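Local coordinates for protein ComZ (Thermus thermophilus, PDB 6QVI) that is a competence-associated pilin that probably acts as a DNA receptor at the pilus tip during natural transformation, at residues 139-142 / 148-151; 329-334 / 343-348. All coordinates share one frame; numbering follows the deposited sequence.

Contact 1 (139-142 / 148-151); sequences IFAG and KWLN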
loop_
_atom_site.group_PDB
_atom_site.type_symbol
_atom_site.label_atom_id
_atom_site.label_comp_id
_atom_site.label_asym_id
_atom_site.label_seq_id
_atom_site.Cartn_x
_atom_site.Cartn_y
_atom_site.Cartn_z
ATOM N N ILE A 139 -8.875 3.596 2.031
ATOM C CA ILE A 139 -8.776 4.589 3.045
ATOM C C ILE A 139 -8.087 4.089 4.245
ATOM O O ILE A 139 -8.529 3.171 4.840
ATOM C CB ILE A 139 -10.160 4.937 3.551
ATOM C CG1 ILE A 139 -10.913 5.742 2.533
ATOM C CG2 ILE A 139 -10.090 5.744 4.815
ATOM C CD1 ILE A 139 -12.286 6.082 3.016
ATOM N N PHE A 140 -7.011 4.733 4.623
ATOM C CA PHE A 140 -6.317 4.357 5.803
ATOM C C PHE A 140 -6.594 5.465 6.756
ATOM O O PHE A 140 -6.256 6.559 6.482
ATOM C CB PHE A 140 -4.856 4.294 5.508
ATOM C CG PHE A 140 -4.051 3.833 6.645
ATOM C CD1 PHE A 140 -3.516 2.601 6.652
ATOM C CD2 PHE A 140 -3.846 4.639 7.702
ATOM C CE1 PHE A 140 -2.769 2.167 7.695
ATOM C CE2 PHE A 140 -3.100 4.225 8.753
ATOM C CZ PHE A 140 -2.560 2.981 8.752
ATOM N N ALA A 141 -7.223 5.191 7.875
ATOM C CA ALA A 141 -7.555 6.234 8.809
ATOM C C ALA A 141 -6.701 6.238 10.019
ATOM O O ALA A 141 -6.293 5.222 10.474
ATOM C CB ALA A 141 -8.986 6.135 9.216
ATOM N N GLY A 142 -6.489 7.401 10.586
ATOM C CA GLY A 142 -5.624 7.515 11.718
ATOM C C GLY A 142 -6.161 7.498 13.099
ATOM O O GLY A 142 -6.648 6.523 13.556
ATOM N N LYS A 148 -14.098 10.468 15.933
ATOM C CA LYS A 148 -14.800 10.041 14.726
ATOM C C LYS A 148 -13.775 9.931 13.596
ATOM O O LYS A 148 -12.958 10.836 13.408
ATOM C CB LYS A 148 -15.948 11.001 14.372
ATOM C CG LYS A 148 -17.126 11.080 15.452
ATOM C CD LYS A 148 -17.746 9.676 15.741
ATOM C CE LYS A 148 -18.814 9.532 16.880
ATOM N NZ LYS A 148 -20.189 9.035 16.425
ATOM N N TRP A 149 -13.780 8.810 12.870
ATOM C CA TRP A 149 -12.769 8.538 11.845
ATOM C C TRP A 149 -13.321 8.593 10.435
ATOM O O TRP A 149 -12.561 8.823 9.504
ATOM C CB TRP A 149 -12.113 7.149 12.053
ATOM C CG TRP A 149 -11.183 7.074 13.243
ATOM C CD1 TRP A 149 -9.788 7.115 13.253
ATOM C CD2 TRP A 149 -11.581 7.003 14.612
ATOM N NE1 TRP A 149 -9.314 7.033 14.561
ATOM C CE2 TRP A 149 -10.395 6.970 15.407
ATOM C CE3 TRP A 149 -12.833 6.956 15.251
ATOM C CZ2 TRP A 149 -10.445 6.895 16.802
ATOM C CZ3 TRP A 149 -12.879 6.885 16.626
ATOM C CH2 TRP A 149 -11.694 6.857 17.392
ATOM N N LEU A 150 -14.608 8.350 10.289
ATOM C CA LEU A 150 -15.260 8.417 9.005
ATOM C C LEU A 150 -16.590 9.033 9.314
ATOM O O LEU A 150 -17.371 8.470 10.022
ATOM C CB LEU A 150 -15.415 7.035 8.395
ATOM C CG LEU A 150 -14.093 6.373 7.997
ATOM C CD1 LEU A 150 -13.550 5.485 9.091
ATOM C CD2 LEU A 150 -14.156 5.622 6.694
ATOM N N ASN A 151 -16.834 10.224 8.812
ATOM C CA ASN A 151 -18.072 10.905 9.094
ATOM C C ASN A 151 -18.786 11.276 7.859
ATOM O O ASN A 151 -18.313 12.087 7.113
ATOM C CB ASN A 151 -17.779 12.190 9.817
ATOM C CG ASN A 151 -17.720 12.000 11.292
ATOM O OD1 ASN A 151 -17.505 12.939 12.044
ATOM N ND2 ASN A 151 -17.909 10.768 11.723
#

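Contact 2 (329-334 / 343-348); sequences QAMQSG and VDCTFT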
loop_
_atom_site.group_PDB
_atom_site.type_symbol
_atom_site.label_atom_id
_atom_site.label_comp_id
_atom_site.label_asym_id
_atom_site.label_seq_id
_atom_site.Cartn_x
_atom_site.Cartn_y
_atom_site.Cartn_z
ATOM N N GLN A 329 6.458 35.124 -7.236
ATOM C CA GLN A 329 5.319 36.033 -7.126
ATOM C C GLN A 329 4.048 35.268 -6.752
ATOM O O GLN A 329 3.247 35.736 -5.938
ATOM C CB GLN A 329 5.127 36.805 -8.442
ATOM C CG GLN A 329 6.078 38.016 -8.739
ATOM C CD GLN A 329 5.504 39.393 -8.295
ATOM O OE1 GLN A 329 4.365 39.487 -7.816
ATOM N NE2 GLN A 329 6.295 40.464 -8.472
ATOM N N ALA A 330 3.859 34.072 -7.310
ATOM C CA ALA A 330 2.597 33.363 -7.122
ATOM C C ALA A 330 2.327 32.987 -5.660
ATOM O O ALA A 330 1.165 32.736 -5.301
ATOM C CB ALA A 330 2.563 32.121 -8.012
ATOM N N MET A 331 3.344 32.889 -4.841
ATOM C CA MET A 331 3.116 32.438 -3.495
ATOM C C MET A 331 3.326 33.472 -2.483
ATOM O O MET A 331 3.412 33.176 -1.324
ATOM C CB MET A 331 4.067 31.321 -3.188
ATOM C CG MET A 331 4.297 30.473 -4.394
ATOM S SD MET A 331 5.414 29.177 -4.005
ATOM C CE MET A 331 5.740 28.634 -5.653
ATOM N N GLN A 332 3.364 34.709 -2.930
ATOM C CA GLN A 332 3.565 35.872 -2.090
ATOM C C GLN A 332 2.748 35.893 -0.840
ATOM O O GLN A 332 3.226 36.205 0.203
ATOM C CB GLN A 332 3.121 37.081 -2.867
ATOM C CG GLN A 332 4.181 37.796 -3.658
ATOM C CD GLN A 332 3.555 38.906 -4.444
ATOM O OE1 GLN A 332 2.381 39.205 -4.290
ATOM N NE2 GLN A 332 4.330 39.527 -5.268
ATOM N N SER A 333 1.469 35.656 -1.012
ATOM C CA SER A 333 0.469 35.635 0.022
ATOM C C SER A 333 0.524 34.553 1.044
ATOM O O SER A 333 0.016 34.726 2.128
ATOM C CB SER A 333 -0.870 35.463 -0.643
ATOM O OG SER A 333 -0.793 34.583 -1.737
ATOM N N GLY A 334 1.160 33.444 0.721
ATOM C CA GLY A 334 1.156 32.287 1.599
ATOM C C GLY A 334 0.176 31.245 1.137
ATOM O O GLY A 334 0.021 30.195 1.792
ATOM N N VAL A 343 1.898 29.853 -14.275
ATOM C CA VAL A 343 2.997 29.997 -13.337
ATOM C C VAL A 343 4.051 28.973 -13.715
ATOM O O VAL A 343 3.741 27.784 -13.862
ATOM C CB VAL A 343 2.507 29.788 -11.892
ATOM C CG1 VAL A 343 3.667 29.794 -10.926
ATOM C CG2 VAL A 343 1.470 30.851 -11.533
ATOM N N ASP A 344 5.291 29.428 -13.854
ATOM C CA ASP A 344 6.396 28.576 -14.279
ATOM C C ASP A 344 7.381 28.473 -13.113
ATOM O O ASP A 344 8.231 29.348 -12.917
ATOM C CB ASP A 344 7.055 29.139 -15.539
ATOM C CG ASP A 344 8.124 28.208 -16.128
ATOM O OD1 ASP A 344 8.513 27.224 -15.467
ATOM O OD2 ASP A 344 8.595 28.474 -17.258
ATOM N N CYS A 345 7.283 27.399 -12.340
ATOM C CA CYS A 345 8.261 27.140 -11.288
ATOM C C CYS A 345 9.284 26.104 -11.702
ATOM O O CYS A 345 9.644 25.245 -10.898
ATOM C CB CYS A 345 7.591 26.701 -9.996
ATOM S SG CYS A 345 6.811 28.035 -9.127
ATOM N N THR A 346 9.757 26.127 -12.941
ATOM C CA THR A 346 10.778 25.170 -13.327
ATOM C C THR A 346 12.153 25.820 -13.339
ATOM O O THR A 346 12.299 27.049 -13.353
ATOM C CB THR A 346 10.478 24.540 -14.686
ATOM O OG1 THR A 346 10.592 25.528 -15.717
ATOM C CG2 THR A 346 9.078 23.929 -14.691
ATOM N N PHE A 347 13.167 24.961 -13.324
ATOM C CA PHE A 347 14.555 25.382 -13.396
ATOM C C PHE A 347 15.305 24.302 -14.162
ATOM O O PHE A 347 14.845 23.159 -14.268
ATOM C CB PHE A 347 15.168 25.594 -12.007
ATOM C CG PHE A 347 15.179 24.354 -11.161
ATOM C CD1 PHE A 347 14.105 24.053 -10.339
ATOM C CD2 PHE A 347 16.262 23.470 -11.206
ATOM C CE1 PHE A 347 14.109 22.893 -9.555
ATOM C CE2 PHE A 347 16.270 22.313 -10.437
ATOM C CZ PHE A 347 15.192 22.024 -9.607
ATOM N N THR A 348 16.490 24.612 -14.655
ATOM C CA THR A 348 17.235 23.621 -15.390
ATOM C C THR A 348 18.491 23.270 -14.681
ATOM O O THR A 348 19.238 24.132 -14.290
ATOM C CB THR A 348 17.699 24.180 -16.699
ATOM O OG1 THR A 348 18.582 25.256 -16.411
ATOM C CG2 THR A 348 16.534 24.695 -17.462
#

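Contact 1 (139-142 / 148-151)
Trp149 turns the five-membered part of its indole to Gly142 and presents the NE1 and CD1 edge to that residue's carbonyl. CG stands beside the backbone N and anti to the carbonyl carbon (chi1 -72°), which brings the ring across to the turn after strand 139-141. NE1 lies 2.9 Å from Gly142 O, but the N-H points well off the oxygen, at 126°, and the hydrogen bond is weak. The oxygen lies near the ring plane, at the edge and not over a face, and Trp149 CD1 also comes within 3.2 Å of Gly142 O. The methyl of Ala141 meets the same edge, with Ala141 CB 4.2 Å from Trp149 CD1. The edge is thus shared between a polar and an apolar neighbour.

At Leu150 the contact becomes purely hydrocarbon. Its CD2 methyl meets the end of Ile139 tip to tip, 4.2 Å from Ile139 CD1; the isoleucine chain is extended out to that carbon. Asn151 folds back on its own segment instead, and its ND2 donates to Leu150 O at 2.9 Å. The donor approaches from above the carbonyl plane, 49° out of it.

Ile139, Ala141, Trp149 and Leu150 form one largely apolar patch in the beta-solenoid domain, and Val162 of strand 160-162 packs on the last three. Phe140, alternating with Ile139 and Ala141, stacks with Tyr161. Strand 139-141 runs parallel between strands 160-162 and 469-472, while strand 150-151 pairs in parallel with 474-478, so the contact bridges two neighbouring strand stacks where the chain bends round the solenoid.

Contact 2 (329-334 / 343-348)
Met331 and Ala330 meet the beginning of strand 343-348 with two separate apolar touches, one at a sulfur and one at a forked valine. Extended beyond CG (chi2 180°), the Met331 chain carries its terminal methyl across to Cys345, where Met331 CE lies 3.7 Å from Cys345 SG. That sulfur is half of the disulfide with Cys327, and the methionine methyl therefore packs against the cross-link itself.

Ala330 offers only its methyl. Val343 places CG1 anti to its backbone N (chi1 174°) and CG2 anti to its carbonyl carbon, and in this setting both branches embrace the alanine: Ala330 CB is 3.9 Å from Val343 CG1 and equally far from Val343 CG2. No hydrogen bond crosses between the two segments.

Each segment is shaped by its own bonds. Two overlapping type I turns, Gln329 to Gln332 and Met331 to Gly334, curl the first, closed by Gln332 N to Gln329 O at 3.2 Å and by Gly334 N to Met331 O at 3.1 Å. In the second, Asp344 OD1 takes two bonds: Thr346 N reaches it at 3.0 Å in an Asx turn, and Thr346 OG1 at 2.7 Å on the syn lone pair. This double grip limits rotation of the carboxylate.

The contact is structural packing far from the centre of the chain, beside the disulfide that covalently joins helix 325-329 to strand 343-348. The turns follow that helix and lead into strand 335-337, which pairs in parallel with 380-383. Strand 343-348 lies antiparallel between 354-355 and 357-360, with Phe357 against Cys345. Met331 also touches Ile379, just before strand 380-383, so the turns pack between two groups of strands.

How the contacts relate
From the N terminus the chain passes the long helix 12-40 and the antiparallel strands of the pilin-like domain, whose last strand, 517-529, returns only after the solenoid. Contact 1 comes soon after strand 120-130 and closes a five-residue loop near the start of the solenoid. Contact 2 follows well over a hundred residues later and closes an eight-residue connection that includes strand 335-337. The two are in series, neither nested nor crossed, and do not touch: their centres lie 34 Å apart. Contact 1 joins neighbouring strand stacks within the solenoid, whereas contact 2 ties a helix-and-turn segment to a separate sheet farther from the centre of the chain.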